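Local coordinates for protein periplasmic chaperone Spy (Escherichia coli, PDB 3OEO) that probably acts as an ATP-independent periplasmic chaperone that binds unfolded proteins, limiting their aggregation and assisting refolding, at residues P57-R62 against I82-E87. Numbering follows the deposited sequence.
Sequences PLEERR and IAKMEE. With CD (cadmium ion), chain J.
Glu60 and Met85 are the residues whose CA atoms come nearest, 8.4 Å apart, so side chains have to bridge the gap. The setting is the open end of a helical hairpin in the all-helical, cradle-shaped fold of the CpxP/Spy family: helix 60-68 begins here, and the chain returns through helix 75-82 to the loop that leads into helix 87-104. Met85 N makes a weak hydrogen bond to Ile82 O in that loop.

Glu60 carries the contact: its aliphatic base packs and its carboxylate end pairs. Low on the chain, its CB packs against Met85 CE at 3.5 Å, the two side chains running antiparallel alongside each other. Pro57 CG meets the same methyl more loosely, at 4.2 Å, and extends this apolar patch. Further out, a bend at chi2 (82°) places the Glu60 CD toward Lys84, whose chain crosses at about a right angle. In Lys84, CG anti to the backbone N (chi1 -172°) starts the chain toward Glu60. Glu60 OE2 lies beside Lys84 CE and forms a salt bridge with Lys84 NZ at 3.5 Å. An alanine at Glu60 would keep the CB-to-methyl contact but would probably leave the Lys84 ammonium without its salt-bridge mate and its chain freer to turn.

Glu59 OE2 lies 4.0 Å from Lys84 NZ and is not in contact with it; the bound cadmium probably weakens its pull on the amine. Ile82 and Ala83 pack on Leu94 and Lys90 of the second subunit, so the loop also borders the dimer interface. The Glu59 carboxylate is occupied by that cadmium ion, which it chelates through OE1 and OE2, each 2.6 Å from the metal, with a water as further ligand.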
loop_
_atom_site.group_PDB
_atom_site.type_symbol
_atom_site.label_atom_id
_atom_site.label_comp_id
_atom_site.label_asym_id
_atom_site.label_seq_id
_atom_site.Cartn_x
_atom_site.Cartn_y
_atom_site.Cartn_z
ATOM N N PRO A 57 -12.960 -5.020 -1.618
ATOM C CA PRO A 57 -13.620 -6.313 -1.415
ATOM C C PRO A 57 -13.934 -6.500 0.076
ATOM O O PRO A 57 -13.028 -6.487 0.915
ATOM C CB PRO A 57 -12.581 -7.325 -1.907
ATOM C CG PRO A 57 -11.256 -6.641 -1.757
ATOM C CD PRO A 57 -11.490 -5.150 -1.674
ATOM N N LEU A 58 -15.214 -6.666 0.397
ATOM C CA LEU A 58 -15.689 -6.552 1.784
ATOM C C LEU A 58 -15.436 -7.738 2.729
ATOM O O LEU A 58 -15.598 -7.601 3.945
ATOM C CB LEU A 58 -17.172 -6.155 1.807
ATOM C CG LEU A 58 -17.486 -4.666 1.618
ATOM C CD1 LEU A 58 -18.943 -4.465 1.235
ATOM C CD2 LEU A 58 -17.138 -3.853 2.863
ATOM N N GLU A 59 -15.036 -8.886 2.183
ATOM C CA GLU A 59 -14.852 -10.103 2.989
ATOM C C GLU A 59 -13.388 -10.474 3.241
ATOM O O GLU A 59 -13.096 -11.301 4.104
ATOM C CB GLU A 59 -15.598 -11.293 2.364
ATOM C CG GLU A 59 -15.060 -11.723 1.009
ATOM C CD GLU A 59 -15.489 -13.113 0.611
ATOM O OE1 GLU A 59 -16.702 -13.330 0.403
ATOM O OE2 GLU A 59 -14.607 -13.987 0.480
ATOM N N GLU A 60 -12.477 -9.872 2.479
ATOM C CA GLU A 60 -11.048 -10.174 2.586
ATOM C C GLU A 60 -10.401 -9.458 3.763
ATOM O O GLU A 60 -9.471 -9.983 4.379
ATOM C CB GLU A 60 -10.318 -9.840 1.279
ATOM C CG GLU A 60 -10.306 -10.978 0.245
ATOM C CD GLU A 60 -11.576 -11.066 -0.593
ATOM O OE1 GLU A 60 -12.626 -10.542 -0.175
ATOM O OE2 GLU A 60 -11.524 -11.666 -1.686
ATOM N N ARG A 61 -10.897 -8.262 4.075
ATOM C CA ARG A 61 -10.470 -7.534 5.274
ATOM C C ARG A 61 -10.834 -8.273 6.568
ATOM O O ARG A 61 -10.293 -7.971 7.635
ATOM C CB ARG A 61 -11.013 -6.101 5.272
ATOM C CG ARG A 61 -10.049 -5.093 4.659
ATOM C CD ARG A 61 -10.638 -3.688 4.603
ATOM N NE ARG A 61 -9.607 -2.690 4.323
ATOM C CZ ARG A 61 -9.120 -1.834 5.217
ATOM N NH1 ARG A 61 -9.576 -1.829 6.465
ATOM N NH2 ARG A 61 -8.177 -0.971 4.858
ATOM N N ARG A 62 -11.754 -9.233 6.458
ATOM C CA ARG A 62 -12.002 -10.210 7.513
ATOM C C ARG A 62 -10.884 -11.255 7.501
ATOM O O ARG A 62 -10.308 -11.558 8.541
ATOM C CB ARG A 62 -13.367 -10.888 7.322
ATOM C CG ARG A 62 -13.857 -11.698 8.526
ATOM C CD ARG A 62 -15.014 -12.646 8.184
ATOM N NE ARG A 62 -16.144 -11.969 7.545
ATOM C CZ ARG A 62 -16.508 -12.140 6.276
ATOM N NH1 ARG A 62 -15.852 -12.987 5.492
ATOM N NH2 ARG A 62 -17.545 -11.470 5.789
ATOM N N ILE A 82 -3.294 -13.314 0.147
ATOM C CA ILE A 82 -2.460 -12.356 -0.587
ATOM C C ILE A 82 -2.723 -12.301 -2.097
ATOM O O ILE A 82 -3.131 -11.269 -2.603
ATOM C CB ILE A 82 -0.945 -12.652 -0.393
ATOM C CG1 ILE A 82 -0.500 -12.376 1.045
ATOM C CG2 ILE A 82 -0.093 -11.818 -1.364
ATOM C CD1 ILE A 82 0.947 -12.789 1.312
ATOM N N ALA A 83 -2.496 -13.406 -2.805
ATOM C CA ALA A 83 -2.525 -13.401 -4.271
ATOM C C ALA A 83 -3.932 -13.306 -4.868
ATOM O O ALA A 83 -4.080 -13.110 -6.079
ATOM C CB ALA A 83 -1.782 -14.622 -4.828
ATOM N N LYS A 84 -4.960 -13.483 -4.032
ATOM C CA LYS A 84 -6.340 -13.170 -4.427
ATOM C C LYS A 84 -6.452 -11.641 -4.429
ATOM O O LYS A 84 -7.246 -11.049 -5.166
ATOM C CB LYS A 84 -7.347 -13.816 -3.468
ATOM C CG LYS A 84 -8.813 -13.706 -3.903
ATOM C CD LYS A 84 -9.726 -14.737 -3.219
ATOM C CE LYS A 84 -9.972 -14.415 -1.741
ATOM N NZ LYS A 84 -11.142 -15.142 -1.166
ATOM N N MET A 85 -5.610 -11.020 -3.609
ATOM C CA MET A 85 -5.433 -9.579 -3.587
ATOM C C MET A 85 -4.276 -9.198 -4.530
ATOM O O MET A 85 -3.322 -8.523 -4.122
ATOM C CB MET A 85 -5.149 -9.112 -2.156
ATOM C CG MET A 85 -5.852 -9.949 -1.069
ATOM S SD MET A 85 -6.280 -9.003 0.411
ATOM C CE MET A 85 -7.664 -8.050 -0.224
ATOM N N GLU A 86 -4.347 -9.677 -5.771
ATOM C CA GLU A 86 -3.399 -9.292 -6.817
ATOM C C GLU A 86 -4.176 -8.590 -7.919
ATOM O O GLU A 86 -3.760 -7.534 -8.393
ATOM C CB GLU A 86 -2.610 -10.492 -7.384
ATOM C CG GLU A 86 -3.232 -11.162 -8.616
ATOM C CD GLU A 86 -2.231 -11.935 -9.474
ATOM O OE1 GLU A 86 -1.016 -11.866 -9.200
ATOM O OE2 GLU A 86 -2.669 -12.614 -10.433
ATOM N N GLU A 87 -5.306 -9.185 -8.303
ATOM C CA GLU A 87 -6.238 -8.597 -9.256
ATOM C C GLU A 87 -6.614 -7.177 -8.812
ATOM O O GLU A 87 -6.617 -6.247 -9.616
ATOM C CB GLU A 87 -7.500 -9.474 -9.392
ATOM C CG GLU A 87 -7.245 -10.975 -9.697
ATOM C CD GLU A 87 -8.519 -11.841 -9.724
ATOM O OE1 GLU A 87 -9.623 -11.349 -9.395
ATOM O OE2 GLU A 87 -8.412 -13.035 -10.081
HETATM CD CD CD J . -15.822 -14.219 -1.835
HETATM O O HOH W 1 -14.811 -15.268 -4.088
#